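Local coordinates for protein galactose mutarotase related enzyme (Lactobacillus casei, PDB 3Q1N) that probably binds carbohydrates and may act as an isomerase that interconverts the anomers of an aldose sugar, at residues T240-E245 with F251-P256; L260-Q263 with P267-W270. All blocks are in the same frame, centred on the assembly; numbering follows the deposited sequence.

Contact 1. Residues T240-E245 with F251-P256; sequences TIWSPE and FIAVEP. With EDO (1,2-ethanediol), chain J.
W242 and A253, like T240 and E255, pair as hydrogen-bonded partners in an antiparallel beta hairpin built from strands 238-242 and 251-258. W242 and A253 exchange two backbone hydrogen bonds, the one from A253 N to W242 O being 2.8 Å long. Between these pairs I241 faces V254, with their side chains on the other side of the sheet, where I241 CG2 packs against I252 CG2 in one of two modelled conformers of I241; branched aliphatic residues suit this buried apolar side.

On the face of T240, W242, A253 and E255, the small methyl of A253 fits at the edge of the indole, CB 3.8 Å from W242 CE3. With CG anti to the backbone N (chi1 173°), the indole carries CZ3 to the edge of the F251 ring, 3.7 Å from CE1, the two planes turned 54° apart. P244 CD meets F251 CZ at 3.3 Å, the two side chains crossing at about a right angle.

A bound 1,2-ethanediol lies over one indole face, with C2 toward the rim, and P244 N lies over the other. The diol probably comes from the crystallisation liquor, but its place between W242 and E255 is consistent with the carbohydrate-binding pocket expected of this family. The diol O1 donates to E255 OE1 at 2.7 Å, and H143 NE2 is hydrogen-bonded to the diol as well. Where the strand pairing ends, S243 OG donates to F251 O, 2.8 Å away and almost in line with the carbonyl bond.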
ATOM      1  N   THR A 240       6.791  -0.275  -1.967  1.00 15.37           N
ATOM      2  CA  THR A 240       7.207  -1.602  -1.537  1.00 15.92           C
ATOM      3  C   THR A 240       6.755  -2.693  -2.503  1.00 16.21           C
ATOM      4  O   THR A 240       5.618  -2.698  -2.953  1.00 16.97           O
ATOM      5  CB  THR A 240       6.692  -1.888  -0.132  1.00 16.76           C
ATOM      6  OG1 THR A 240       7.295  -0.944   0.765  1.00 15.99           O
ATOM      7  CG2 THR A 240       7.038  -3.295   0.330  1.00 17.77           C
ATOM      8  N   ILE A 241       7.674  -3.606  -2.819  1.00 16.14           N
ATOM      9  CA  ILE A 241       7.370  -4.759  -3.655  0.50 16.51           C
ATOM     10  C   ILE A 241       7.366  -5.999  -2.766  1.00 16.66           C
ATOM     11  O   ILE A 241       8.267  -6.177  -1.930  1.00 16.98           O
ATOM     12  CB  ILE A 241       8.400  -4.926  -4.785  0.50 16.92           C
ATOM     13  CG1 ILE A 241       8.583  -3.609  -5.558  0.50 16.56           C
ATOM     14  CG2 ILE A 241       7.972  -6.051  -5.751  0.50 16.50           C
ATOM     15  CD1 ILE A 241       9.732  -2.708  -5.026  0.50 16.99           C
ATOM     16  N   TRP A 242       6.353  -6.841  -2.935  1.00 16.90           N
ATOM     17  CA  TRP A 242       6.154  -8.054  -2.096  1.00 17.43           C
ATOM     18  C   TRP A 242       5.438  -9.154  -2.861  1.00 17.60           C
ATOM     19  O   TRP A 242       4.545  -8.894  -3.641  1.00 16.70           O
ATOM     20  CB  TRP A 242       5.350  -7.717  -0.821  1.00 17.39           C
ATOM     21  CG  TRP A 242       4.984  -8.921  -0.042  1.00 19.20           C
ATOM     22  CD1 TRP A 242       5.810  -9.703   0.732  1.00 20.95           C
ATOM     23  CD2 TRP A 242       3.709  -9.542  -0.009  1.00 17.45           C
ATOM     24  NE1 TRP A 242       5.108 -10.758   1.254  1.00 20.94           N
ATOM     25  CE2 TRP A 242       3.812 -10.673   0.826  1.00 21.28           C
ATOM     26  CE3 TRP A 242       2.465  -9.233  -0.586  1.00 18.68           C
ATOM     27  CZ2 TRP A 242       2.723 -11.512   1.085  1.00 19.09           C
ATOM     28  CZ3 TRP A 242       1.394 -10.033  -0.311  1.00 19.17           C
ATOM     29  CH2 TRP A 242       1.530 -11.179   0.519  1.00 21.84           C
ATOM     30  N   SER A 243       5.890 -10.389  -2.671  1.00 18.11           N
ATOM     31  CA  SER A 243       5.141 -11.573  -3.074  1.00 18.77           C
ATOM     32  C   SER A 243       5.438 -12.664  -2.064  1.00 19.72           C
ATOM     33  O   SER A 243       6.551 -12.730  -1.557  1.00 20.59           O
ATOM     34  CB  SER A 243       5.564 -12.041  -4.454  1.00 19.25           C
ATOM     35  OG  SER A 243       4.632 -12.973  -4.938  1.00 17.60           O
ATOM     36  N   PRO A 244       4.439 -13.475  -1.726  1.00 21.00           N
ATOM     37  CA  PRO A 244       4.635 -14.482  -0.683  1.00 22.07           C
ATOM     38  C   PRO A 244       5.955 -15.252  -0.822  1.00 23.41           C
ATOM     39  O   PRO A 244       6.260 -15.846  -1.881  1.00 23.04           O
ATOM     40  CB  PRO A 244       3.451 -15.419  -0.890  1.00 21.83           C
ATOM     41  CG  PRO A 244       2.339 -14.492  -1.360  1.00 22.20           C
ATOM     42  CD  PRO A 244       3.049 -13.460  -2.229  1.00 20.62           C
ATOM     43  N   GLU A 245       6.703 -15.242   0.285  1.00 24.74           N
ATOM     44  CA  GLU A 245       8.062 -15.746   0.317  0.50 26.08           C
ATOM     45  C   GLU A 245       8.074 -17.272   0.223  1.00 27.09           C
ATOM     46  O   GLU A 245       7.265 -17.957   0.854  1.00 27.27           O
ATOM     47  CB  GLU A 245       8.769 -15.277   1.589  0.50 26.22           C
ATOM     48  CG  GLU A 245       8.779 -13.756   1.792  0.50 27.28           C
ATOM     49  CD  GLU A 245       7.807 -13.278   2.870  0.50 28.79           C
ATOM     50  OE1 GLU A 245       6.568 -13.411   2.702  0.50 30.41           O
ATOM     51  OE2 GLU A 245       8.291 -12.753   3.892  0.50 31.19           O
ATOM     52  N   PHE A 251       1.147 -13.449  -8.429  1.00 16.83           N
ATOM     53  CA  PHE A 251       0.952 -11.984  -8.211  1.00 15.98           C
ATOM     54  C   PHE A 251       2.178 -11.327  -7.611  1.00 15.51           C
ATOM     55  O   PHE A 251       3.006 -11.977  -7.002  1.00 16.14           O
ATOM     56  CB  PHE A 251      -0.313 -11.703  -7.371  1.00 16.15           C
ATOM     57  CG  PHE A 251      -0.182 -11.975  -5.873  1.00 16.14           C
ATOM     58  CD1 PHE A 251       0.472 -11.084  -5.004  1.00 15.48           C
ATOM     59  CD2 PHE A 251      -0.756 -13.110  -5.320  1.00 16.01           C
ATOM     60  CE1 PHE A 251       0.541 -11.334  -3.618  1.00 17.13           C
ATOM     61  CE2 PHE A 251      -0.692 -13.351  -3.931  1.00 17.53           C
ATOM     62  CZ  PHE A 251      -0.033 -12.492  -3.105  1.00 17.14           C
ATOM     63  N   ILE A 252       2.270 -10.016  -7.814  1.00 15.29           N
ATOM     64  CA  ILE A 252       3.265  -9.167  -7.184  1.00 15.08           C
ATOM     65  C   ILE A 252       2.530  -7.944  -6.702  1.00 14.46           C
ATOM     66  O   ILE A 252       1.719  -7.375  -7.456  1.00 15.34           O
ATOM     67  CB  ILE A 252       4.389  -8.776  -8.171  1.00 15.03           C
ATOM     68  CG1 ILE A 252       5.147 -10.016  -8.643  1.00 14.78           C
ATOM     69  CG2 ILE A 252       5.392  -7.774  -7.456  1.00 14.76           C
ATOM     70  CD1 ILE A 252       6.098  -9.725  -9.818  1.00 15.61           C
ATOM     71  N   ALA A 253       2.723  -7.620  -5.403  1.00 13.80           N
ATOM     72  CA  ALA A 253       2.204  -6.398  -4.827  1.00 13.63           C
ATOM     73  C   ALA A 253       3.191  -5.254  -4.982  1.00 13.48           C
ATOM     74  O   ALA A 253       4.403  -5.425  -4.810  1.00 13.98           O
ATOM     75  CB  ALA A 253       1.827  -6.614  -3.323  1.00 12.84           C
ATOM     76  N   VAL A 254       2.655  -4.069  -5.281  1.00 13.98           N
ATOM     77  CA  VAL A 254       3.454  -2.856  -5.463  1.00 14.25           C
ATOM     78  C   VAL A 254       2.705  -1.812  -4.673  1.00 13.80           C
ATOM     79  O   VAL A 254       1.595  -1.423  -5.043  1.00 12.79           O
ATOM     80  CB  VAL A 254       3.633  -2.474  -6.958  1.00 14.28           C
ATOM     81  CG1 VAL A 254       4.625  -1.275  -7.047  1.00 15.24           C
ATOM     82  CG2 VAL A 254       4.151  -3.693  -7.790  1.00 15.42           C
ATOM     83  N   GLU A 255       3.294  -1.403  -3.538  1.00 13.50           N
ATOM     84  CA  GLU A 255       2.566  -0.839  -2.426  1.00 13.26           C
ATOM     85  C   GLU A 255       3.035   0.559  -2.058  1.00 13.43           C
ATOM     86  O   GLU A 255       4.136   0.730  -1.515  1.00 13.70           O
ATOM     87  CB  GLU A 255       2.714  -1.766  -1.217  1.00 13.35           C
ATOM     88  CG  GLU A 255       2.488  -3.282  -1.493  1.00 15.40           C
ATOM     89  CD  GLU A 255       2.911  -4.151  -0.330  1.00 17.22           C
ATOM     90  OE1 GLU A 255       3.387  -3.602   0.693  1.00 18.32           O
ATOM     91  OE2 GLU A 255       2.794  -5.397  -0.421  1.00 16.55           O
ATOM     92  N   PRO A 256       2.225   1.578  -2.377  1.00 13.75           N
ATOM     93  CA  PRO A 256       2.623   2.924  -1.988  1.00 13.73           C
ATOM     94  C   PRO A 256       2.592   3.087  -0.459  1.00 13.50           C
ATOM     95  O   PRO A 256       1.561   2.794   0.151  1.00 14.12           O
ATOM     96  CB  PRO A 256       1.582   3.812  -2.687  1.00 14.80           C
ATOM     97  CG  PRO A 256       1.071   3.002  -3.857  1.00 14.23           C
ATOM     98  CD  PRO A 256       1.059   1.594  -3.298  1.00 14.34           C
TER
HETATM   99  C1  EDO J 302       4.410  -6.331   2.352  1.00 31.04           C
HETATM  100  O1  EDO J 302       3.996  -5.066   2.904  1.00 26.11           O
HETATM  101  C2  EDO J 302       4.051  -7.507   3.231  1.00 31.83           C
HETATM  102  O2  EDO J 302       2.624  -7.593   3.450  1.00 32.00           O

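Contact 2. Residues L260-Q263 with P267-W270; sequences LPDQ and PTDW
A largely water-mediated polar contact between D262 and the pair T268 and W270 spans the loop between strands 251-258 and 277-279. The direct touch is small: D262 OD1 lies 3.1 Å from T268 OG1, as the two side chains reach in from opposite sides and overlap alongside each other. T268 OG1 stands beside its own backbone N (chi1 -50°), a placement that brings the hydroxyl to the carboxylate.

Two waters do most of the joining, and both donate to D262 OD2. One, 2.7 Å from OD2, accepts the indole N-H of W270, with its oxygen in the ring plane 2.9 Å from NE1. The second, also 2.7 Å from OD2, accepts the backbone N-H of T268, its oxygen 2.9 Å from that N. A short acidic side chain suits this place, since one carboxylate oxygen can gather several donors; OD2 takes the backbone N of N57 as well. With D262 replaced by an alanine, both waters and the N57 amide would probably lose their shared acceptor, and the indole N-H of W270 its water-borne tie to this side of the loop.

Farther out, the W270 ring stacks on Y61, and T268 and W270 form backbone hydrogen bonds with R62, while D262 does so with R181. The arrangement is that of a long irregular connection between beta strands, its two limbs joined through a buried aspartate and bridging waters.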
ATOM      1  N   LEU A 260       6.575   3.566   7.302  1.00 13.55           N
ATOM      2  CA  LEU A 260       7.475   2.406   7.244  1.00 13.94           C
ATOM      3  C   LEU A 260       7.197   1.470   8.392  1.00 14.48           C
ATOM      4  O   LEU A 260       6.803   1.905   9.488  1.00 14.01           O
ATOM      5  CB  LEU A 260       8.916   2.875   7.370  1.00 14.23           C
ATOM      6  CG  LEU A 260       9.542   3.710   6.234  1.00 15.16           C
ATOM      7  CD1 LEU A 260      10.856   4.293   6.636  1.00 17.26           C
ATOM      8  CD2 LEU A 260       9.631   2.834   4.997  1.00 14.56           C
ATOM      9  N   PRO A 261       7.422   0.157   8.177  1.00 14.13           N
ATOM     10  CA  PRO A 261       7.384  -0.753   9.323  1.00 14.55           C
ATOM     11  C   PRO A 261       8.379  -0.329  10.389  1.00 14.27           C
ATOM     12  O   PRO A 261       9.353   0.360  10.106  1.00 14.71           O
ATOM     13  CB  PRO A 261       7.849  -2.092   8.717  1.00 14.35           C
ATOM     14  CG  PRO A 261       7.628  -1.920   7.198  1.00 14.12           C
ATOM     15  CD  PRO A 261       7.854  -0.501   6.929  1.00 14.93           C
ATOM     16  N   ASP A 262       8.189  -0.779  11.627  1.00 14.77           N
ATOM     17  CA  ASP A 262       9.109  -0.453  12.664  1.00 14.95           C
ATOM     18  C   ASP A 262      10.525  -0.979  12.380  1.00 15.04           C
ATOM     19  O   ASP A 262      10.732  -2.037  11.768  1.00 15.15           O
ATOM     20  CB  ASP A 262       8.665  -1.084  13.980  1.00 15.42           C
ATOM     21  CG  ASP A 262       7.916  -0.131  14.917  1.00 17.84           C
ATOM     22  OD1 ASP A 262       8.082   1.121  14.834  1.00 19.68           O
ATOM     23  OD2 ASP A 262       7.196  -0.664  15.789  1.00 16.87           O
ATOM     24  N   GLN A 263      11.494  -0.213  12.870  1.00 14.54           N
ATOM     25  CA  GLN A 263      12.868  -0.695  13.022  1.00 14.42           C
ATOM     26  C   GLN A 263      12.913  -1.584  14.262  1.00 13.94           C
ATOM     27  O   GLN A 263      12.466  -1.190  15.318  1.00 13.70           O
ATOM     28  CB  GLN A 263      13.846   0.472  13.183  1.00 14.76           C
ATOM     29  CG  GLN A 263      15.255  -0.040  13.439  1.00 15.40           C
ATOM     30  CD  GLN A 263      16.358   0.997  13.318  1.00 14.18           C
ATOM     31  OE1 GLN A 263      16.140   2.138  12.849  1.00 15.25           O
ATOM     32  NE2 GLN A 263      17.563   0.619  13.759  1.00 15.40           N
ATOM     33  N   PRO A 267       9.845  -0.891  21.779  1.00 16.74           N
ATOM     34  CA  PRO A 267       8.687  -0.149  21.274  1.00 16.96           C
ATOM     35  C   PRO A 267       9.028   1.337  20.990  1.00 16.64           C
ATOM     36  O   PRO A 267       9.774   2.009  21.750  1.00 16.25           O
ATOM     37  CB  PRO A 267       7.669  -0.310  22.405  1.00 17.43           C
ATOM     38  CG  PRO A 267       8.022  -1.664  22.940  1.00 18.17           C
ATOM     39  CD  PRO A 267       9.508  -1.584  23.044  1.00 17.74           C
ATOM     40  N   THR A 268       8.518   1.817  19.858  1.00 15.97           N
ATOM     41  CA  THR A 268       8.918   3.098  19.300  1.00 15.87           C
ATOM     42  C   THR A 268       7.926   4.180  19.641  1.00 15.26           C
ATOM     43  O   THR A 268       6.741   3.952  19.577  1.00 15.13           O
ATOM     44  CB  THR A 268       8.946   3.007  17.764  1.00 15.81           C
ATOM     45  OG1 THR A 268       9.698   1.836  17.383  1.00 16.97           O
ATOM     46  CG2 THR A 268       9.576   4.271  17.221  1.00 17.37           C
ATOM     47  N   ASP A 269       8.408   5.349  20.040  1.00 15.30           N
ATOM     48  CA  ASP A 269       7.530   6.522  20.170  1.00 14.98           C
ATOM     49  C   ASP A 269       7.062   6.940  18.801  1.00 13.83           C
ATOM     50  O   ASP A 269       7.859   7.297  17.904  1.00 14.49           O
ATOM     51  CB  ASP A 269       8.323   7.639  20.829  1.00 15.09           C
ATOM     52  CG  ASP A 269       7.525   8.912  21.050  1.00 18.17           C
ATOM     53  OD1 ASP A 269       6.301   8.936  20.845  1.00 17.87           O
ATOM     54  OD2 ASP A 269       8.175   9.923  21.453  1.00 21.77           O
ATOM     55  N   TRP A 270       5.760   6.887  18.595  1.00 13.66           N
ATOM     56  CA  TRP A 270       5.256   7.261  17.262  1.00 13.49           C
ATOM     57  C   TRP A 270       5.464   8.723  16.894  1.00 14.72           C
ATOM     58  O   TRP A 270       5.391   9.078  15.704  1.00 14.26           O
ATOM     59  CB  TRP A 270       3.799   6.901  17.111  1.00 13.23           C
ATOM     60  CG  TRP A 270       3.559   5.480  16.676  1.00 13.32           C
ATOM     61  CD1 TRP A 270       4.421   4.436  16.816  1.00 14.33           C
ATOM     62  CD2 TRP A 270       2.402   4.961  16.029  1.00 12.05           C
ATOM     63  NE1 TRP A 270       3.872   3.297  16.327  1.00 14.11           N
ATOM     64  CE2 TRP A 270       2.618   3.583  15.839  1.00 13.72           C
ATOM     65  CE3 TRP A 270       1.203   5.515  15.599  1.00 13.11           C
ATOM     66  CZ2 TRP A 270       1.663   2.765  15.236  1.00 14.73           C
ATOM     67  CZ3 TRP A 270       0.274   4.715  15.017  1.00 14.80           C
ATOM     68  CH2 TRP A 270       0.507   3.359  14.825  1.00 13.96           C
TER
HETATM   69  O   HOH W   1       4.799   0.650  15.552  1.00 15.00           O
HETATM   70  O   HOH W   2       6.861  -0.029  18.352  1.00 15.18           O

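From the N terminus, the chain reaches both contacts late, after the large nine-stranded sheet is mostly laid down. Contact 1 comes first: strand 238-242 runs out into the loop 243-250 and returns as strand 251-258, closing a hairpin in the six-stranded sheet. The chain then leaves that strand, and contact 2 closes a short loop, with three residues between its segments. The two are in series, neither nesting nor crossing, with centres about 21 Å apart. Contact 2 draws together two parts of the connection between strands 251-258 and 277-279, which both pair with strand 136-147; its second part lies against strand 60-63.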